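Local coordinates for probable disease resistance protein At5g66900 (Arabidopsis thaliana, PDB 7L7W) that forms calcium-permeable, nonselective cation channels as a plant helper immune receptor, of which this chain is the RPW8-type coiled-coil (CC-R) domain, at residues A18-L23 / D77-A82; L24-D29 / A85-P90. The protein carries 2 engineered substitutions. All blocks are in the same frame, centred on the assembly; numbering follows the deposited sequence.

Interaction 1 (A18-L23 / D77-A82); sequences AVFSKL and DTIERA. With NI (nickel (II) ion), chain B.
The Phe20 ring meets Ile79 at its edge: the Ile79 methyl CD1 lies near the ring plane, 4.2 Å from Phe20 CD1, and does not sit over a face. The same ring packs edge-to-face with Phe67. The second flat group, the Glu80 carboxylate, is shared between an ion and a hydrocarbon. Its two oxygens clasp the nickel ion unequally, OE1 at 2.2 Å and OE2 at 2.6 Å from the metal, and Asp83, one turn further along helix 70-88, supplies another oxygen. Glu80 OE1 also has Leu23 CD1 beside it at 3.5 Å, so the CD1 branch of the leucine flanks the metal-binding group without any polar bond to it; the two side chains cross at about a right angle. A bend at chi2 (-61°) turns the glutamate chain and carries its carboxylate to the nickel.

Both helices belong to the four-helix bundle of the CC-R domain and run in the same general direction, with the Leu23 and Ile79 CA atoms 7.6 Å apart. Between them the apolar core of the contact is a pairing of branches. Leu23 has CG anti to its own N (chi1 169°), which sends the fork across the gap, and CD2 reaches Ile79 CG2 at 3.4 Å, with Leu23 CG 3.7 Å from the same methyl. Ile79 thereby divides its work: CG2 faces Leu23, while the extended CG1-CD1 arm runs to Phe20. Leu23 and Ile79 together supply 139 of the 192 Å² buried here. Val19 occupies the N-cap position of helix 20-32, and the amides of Phe20 and Ser21 make weak hydrogen bonds to the Asp59 carboxylate on helix 38-60.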
loop_
_atom_site.group_PDB
_atom_site.type_symbol
_atom_site.label_atom_id
_atom_site.label_comp_id
_atom_site.label_asym_id
_atom_site.label_seq_id
_atom_site.Cartn_x
_atom_site.Cartn_y
_atom_site.Cartn_z
ATOM N N ALA A 18 21.467 -32.755 7.319
ATOM C CA ALA A 18 20.957 -31.656 6.498
ATOM C C ALA A 18 21.213 -30.293 7.134
ATOM O O ALA A 18 20.820 -30.051 8.277
ATOM C CB ALA A 18 19.455 -31.828 6.264
ATOM N N VAL A 19 21.841 -29.388 6.384
ATOM C CA VAL A 19 22.115 -28.046 6.893
ATOM C C VAL A 19 21.721 -26.967 5.877
ATOM O O VAL A 19 20.929 -26.080 6.204
ATOM C CB VAL A 19 23.584 -27.912 7.335
ATOM C CG1 VAL A 19 23.800 -28.685 8.623
ATOM C CG2 VAL A 19 24.529 -28.418 6.259
ATOM N N PHE A 20 22.253 -27.012 4.646
ATOM C CA PHE A 20 21.723 -26.142 3.589
ATOM C C PHE A 20 20.225 -26.348 3.424
ATOM O O PHE A 20 19.451 -25.385 3.393
ATOM C CB PHE A 20 22.412 -26.408 2.250
ATOM C CG PHE A 20 23.753 -25.772 2.107
ATOM C CD1 PHE A 20 23.867 -24.410 1.941
ATOM C CD2 PHE A 20 24.903 -26.546 2.099
ATOM C CE1 PHE A 20 25.101 -23.825 1.794
ATOM C CE2 PHE A 20 26.139 -25.959 1.950
ATOM C CZ PHE A 20 26.234 -24.593 1.798
ATOM N N SER A 21 19.802 -27.608 3.315
ATOM C CA SER A 21 18.400 -27.912 3.081
ATOM C C SER A 21 17.546 -27.617 4.309
ATOM O O SER A 21 16.370 -27.254 4.172
ATOM C CB SER A 21 18.260 -29.368 2.636
ATOM O OG SER A 21 18.772 -30.240 3.624
ATOM N N LYS A 22 18.125 -27.717 5.509
ATOM C CA LYS A 22 17.382 -27.368 6.718
ATOM C C LYS A 22 17.112 -25.862 6.777
ATOM O O LYS A 22 15.964 -25.410 6.985
ATOM C CB LYS A 22 18.176 -27.851 7.935
ATOM C CG LYS A 22 17.904 -27.122 9.225
ATOM C CD LYS A 22 18.938 -27.469 10.290
ATOM C CE LYS A 22 18.553 -28.729 11.041
ATOM N NZ LYS A 22 18.523 -28.499 12.518
ATOM N N LEU A 23 18.166 -25.071 6.572
ATOM C CA LEU A 23 18.027 -23.627 6.517
ATOM C C LEU A 23 17.147 -23.178 5.354
ATOM O O LEU A 23 16.519 -22.121 5.436
ATOM C CB LEU A 23 19.412 -22.991 6.453
ATOM C CG LEU A 23 19.502 -21.504 6.128
ATOM C CD1 LEU A 23 19.365 -20.714 7.413
ATOM C CD2 LEU A 23 20.854 -21.185 5.476
ATOM N N ASP A 77 25.092 -17.523 1.391
ATOM C CA ASP A 77 24.780 -16.100 1.476
ATOM C C ASP A 77 23.475 -15.747 0.766
ATOM O O ASP A 77 22.769 -14.811 1.186
ATOM C CB ASP A 77 25.941 -15.293 0.901
ATOM C CG ASP A 77 27.175 -15.307 1.820
ATOM O OD1 ASP A 77 28.219 -14.715 1.436
ATOM O OD2 ASP A 77 27.109 -15.932 2.915
ATOM N N THR A 78 23.121 -16.484 -0.294
ATOM C CA THR A 78 21.861 -16.207 -0.972
ATOM C C THR A 78 20.679 -16.708 -0.152
ATOM O O THR A 78 19.673 -15.992 -0.000
ATOM C CB THR A 78 21.865 -16.815 -2.372
ATOM O OG1 THR A 78 22.430 -18.119 -2.310
ATOM C CG2 THR A 78 22.800 -16.022 -3.270
ATOM N N ILE A 79 20.800 -17.911 0.423
ATOM C CA ILE A 79 19.737 -18.400 1.298
ATOM C C ILE A 79 19.595 -17.490 2.515
ATOM O O ILE A 79 18.484 -17.272 3.015
ATOM C CB ILE A 79 20.012 -19.859 1.697
ATOM C CG1 ILE A 79 19.963 -20.759 0.465
ATOM C CG2 ILE A 79 18.997 -20.346 2.699
ATOM C CD1 ILE A 79 20.491 -22.193 0.704
ATOM N N GLU A 80 20.702 -16.892 2.980
ATOM C CA GLU A 80 20.606 -15.997 4.129
ATOM C C GLU A 80 20.000 -14.648 3.758
ATOM O O GLU A 80 19.323 -14.029 4.591
ATOM C CB GLU A 80 21.968 -15.815 4.778
ATOM C CG GLU A 80 22.205 -16.826 5.886
ATOM C CD GLU A 80 21.194 -16.713 7.020
ATOM O OE1 GLU A 80 20.116 -17.348 6.920
ATOM O OE2 GLU A 80 21.486 -16.007 8.017
ATOM N N ARG A 81 20.205 -14.177 2.524
ATOM C CA ARG A 81 19.462 -12.993 2.092
ATOM C C ARG A 81 17.961 -13.278 2.031
ATOM O O ARG A 81 17.146 -12.452 2.466
ATOM C CB ARG A 81 19.980 -12.512 0.745
ATOM C CG ARG A 81 21.374 -11.881 0.859
ATOM C CD ARG A 81 22.140 -11.985 -0.438
ATOM N NE ARG A 81 21.340 -11.484 -1.550
ATOM C CZ ARG A 81 21.501 -11.858 -2.818
ATOM N NH1 ARG A 81 22.439 -12.756 -3.140
ATOM N NH2 ARG A 81 20.714 -11.339 -3.761
ATOM N N ALA A 82 17.572 -14.453 1.515
ATOM C CA ALA A 82 16.152 -14.796 1.559
ATOM C C ALA A 82 15.646 -14.819 2.997
ATOM O O ALA A 82 14.558 -14.310 3.288
ATOM C CB ALA A 82 15.884 -16.132 0.869
HETATM NI NI NI B . 19.120 -16.611 8.788
#

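Interaction 2 (L24-D29 / A85-P90); sequences LKVVID and AVRKFP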
loop_
_atom_site.group_PDB
_atom_site.type_symbol
_atom_site.label_atom_id
_atom_site.label_comp_id
_atom_site.label_asym_id
_atom_site.label_seq_id
_atom_site.Cartn_x
_atom_site.Cartn_y
_atom_site.Cartn_z
ATOM N N LEU A 24 17.057 -23.962 4.279
ATOM C CA LEU A 24 16.157 -23.563 3.201
ATOM C C LEU A 24 14.701 -23.905 3.517
ATOM O O LEU A 24 13.790 -23.147 3.155
ATOM C CB LEU A 24 16.578 -24.217 1.888
ATOM C CG LEU A 24 15.771 -23.706 0.693
ATOM C CD1 LEU A 24 15.847 -22.160 0.575
ATOM C CD2 LEU A 24 16.263 -24.380 -0.573
ATOM N N LYS A 25 14.455 -25.044 4.171
ATOM C CA LYS A 25 13.089 -25.393 4.523
ATOM C C LYS A 25 12.509 -24.387 5.504
ATOM O O LYS A 25 11.305 -24.076 5.444
ATOM C CB LYS A 25 13.034 -26.807 5.108
ATOM C CG LYS A 25 11.612 -27.341 5.356
ATOM C CD LYS A 25 11.079 -28.130 4.159
ATOM C CE LYS A 25 9.562 -28.057 4.078
ATOM N NZ LYS A 25 9.108 -28.509 2.734
ATOM N N VAL A 26 13.343 -23.859 6.406
ATOM C CA VAL A 26 12.838 -22.834 7.319
ATOM C C VAL A 26 12.346 -21.622 6.533
ATOM O O VAL A 26 11.246 -21.098 6.770
ATOM C CB VAL A 26 13.911 -22.423 8.340
ATOM C CG1 VAL A 26 13.455 -21.158 9.068
ATOM C CG2 VAL A 26 14.181 -23.542 9.322
ATOM N N VAL A 27 13.160 -21.165 5.578
ATOM C CA VAL A 27 12.825 -19.971 4.812
ATOM C C VAL A 27 11.569 -20.210 3.974
ATOM O O VAL A 27 10.741 -19.301 3.797
ATOM C CB VAL A 27 14.041 -19.546 3.960
ATOM C CG1 VAL A 27 13.729 -18.317 3.097
ATOM C CG2 VAL A 27 15.237 -19.245 4.866
ATOM N N ILE A 28 11.389 -21.440 3.477
ATOM C CA ILE A 28 10.185 -21.742 2.708
ATOM C C ILE A 28 8.962 -21.686 3.607
ATOM O O ILE A 28 7.954 -21.039 3.275
ATOM C CB ILE A 28 10.296 -23.105 2.009
ATOM C CG1 ILE A 28 11.418 -23.087 0.986
ATOM C CG2 ILE A 28 9.007 -23.421 1.270
ATOM C CD1 ILE A 28 11.697 -24.476 0.406
ATOM N N ASP A 29 9.026 -22.337 4.769
ATOM C CA ASP A 29 7.861 -22.381 5.642
ATOM C C ASP A 29 7.497 -21.000 6.157
ATOM O O ASP A 29 6.318 -20.730 6.418
ATOM C CB ASP A 29 8.110 -23.337 6.805
ATOM C CG ASP A 29 8.417 -24.751 6.339
ATOM O OD1 ASP A 29 7.802 -25.198 5.338
ATOM O OD2 ASP A 29 9.289 -25.398 6.965
ATOM N N ALA A 85 15.280 -11.214 4.390
ATOM C CA ALA A 85 14.179 -10.515 3.737
ATOM C C ALA A 85 12.834 -11.022 4.243
ATOM O O ALA A 85 11.924 -10.227 4.540
ATOM C CB ALA A 85 14.292 -10.679 2.220
ATOM N N VAL A 86 12.697 -12.342 4.375
ATOM C CA VAL A 86 11.443 -12.908 4.852
ATOM C C VAL A 86 11.166 -12.458 6.277
ATOM O O VAL A 86 10.024 -12.145 6.635
ATOM C CB VAL A 86 11.478 -14.441 4.741
ATOM C CG1 VAL A 86 10.509 -15.065 5.720
ATOM C CG2 VAL A 86 11.148 -14.869 3.326
ATOM N N ARG A 87 12.198 -12.421 7.119
ATOM C CA ARG A 87 11.930 -12.066 8.503
ATOM C C ARG A 87 11.616 -10.589 8.657
ATOM O O ARG A 87 10.958 -10.219 9.634
ATOM C CB ARG A 87 13.091 -12.485 9.398
ATOM C CG ARG A 87 13.497 -13.922 9.138
ATOM C CD ARG A 87 13.924 -14.646 10.382
ATOM N NE ARG A 87 12.832 -15.411 10.973
ATOM C CZ ARG A 87 12.809 -16.738 11.063
ATOM N NH1 ARG A 87 11.777 -17.354 11.623
ATOM N NH2 ARG A 87 13.819 -17.449 10.596
ATOM N N LYS A 88 12.038 -9.745 7.702
ATOM C CA LYS A 88 11.728 -8.324 7.831
ATOM C C LYS A 88 10.420 -7.945 7.128
ATOM O O LYS A 88 9.927 -6.830 7.321
ATOM C CB LYS A 88 12.856 -7.468 7.257
ATOM C CG LYS A 88 12.860 -7.471 5.735
ATOM C CD LYS A 88 13.558 -6.254 5.081
ATOM C CE LYS A 88 14.916 -5.949 5.673
ATOM N NZ LYS A 88 15.799 -5.588 4.529
ATOM N N PHE A 89 9.853 -8.825 6.298
ATOM C CA PHE A 89 8.643 -8.454 5.551
ATOM C C PHE A 89 7.525 -7.830 6.380
ATOM O O PHE A 89 6.950 -6.822 5.920
ATOM C CB PHE A 89 8.062 -9.655 4.796
ATOM C CG PHE A 89 6.861 -9.308 3.974
ATOM C CD1 PHE A 89 6.958 -8.371 2.951
ATOM C CD2 PHE A 89 5.631 -9.885 4.241
ATOM C CE1 PHE A 89 5.853 -8.033 2.187
ATOM C CE2 PHE A 89 4.511 -9.544 3.481
ATOM C CZ PHE A 89 4.627 -8.614 2.455
ATOM N N PRO A 90 7.144 -8.349 7.550
ATOM C CA PRO A 90 6.047 -7.724 8.309
ATOM C C PRO A 90 6.261 -6.249 8.632
ATOM O O PRO A 90 5.284 -5.540 8.915
ATOM C CB PRO A 90 5.987 -8.565 9.586
ATOM C CG PRO A 90 6.441 -9.911 9.134
ATOM C CD PRO A 90 7.548 -9.635 8.152
#
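Arg87 reaches Val26 through one terminal nitrogen, and the approach can be followed atom by atom. Its CB is 8.7 Å from Val26 CG1, and CG and CD close the gap to 7.2 and 6.7 Å from that methyl without touching it. NE comes next, and CZ stands 4.9 Å from Val26 CG1; NH2 finally makes the contact, 4.0 Å from Val26 CG1. The guanidinium meets the methyl obliquely, and the two side chains cross at about a right angle. Bends at chi2 (-144°) and chi3 (95°) bring the arginine tip back toward helix 20-32. The charged end also has acidic neighbours in weak, long ion pairs, NH2 with Asp83 and NH1 with Glu30, and the side chain passes about 6 Å from a nickel ion, so electrostatics as well as the methyl contact may influence where it rests.

Beneath this exposed pair, two buried valines link helices 20-32 and 70-88 of the RPW8-type four-helix bundle; Val27 CA and Val86 CA, 7.2 Å apart, are the nearest CA atoms across the segments. Val27 CG1 and Val86 CG2 stand 4.3 Å from each other, a loose methyl-to-methyl approach. Val27 also packs on Met48 of helix 38-60, and Val86 on Ala31. Val27 and Val86 together account for 66 of the 111 Å² buried, somewhat more than Val26 and Arg87. Further on, Phe89 stacks with Phe37 and packs on Trp94 of the second subunit.

In the fold
Interactions 1 and 2 are successive levels of one interface between helix 20-32 and helix 70-88, with centres 10 Å apart. Along the chain the order is 18-23, 24-29, 77-82, 85-90, so the segments alternate; each helix contributes first to interaction 1 and then to interaction 2, as expected of two helices running in the same direction, with helix 38-60 lying between them in sequence. The levels are in contact: Ala82 CB lies 3.8 Å from Val27 CG1, and Ile79 CG2 lies 4.2 Å from Leu24 CD1. The result is a continuous apolar seam within the CC-R bundle, bordered by the nickel-binding Glu80 and Asp83.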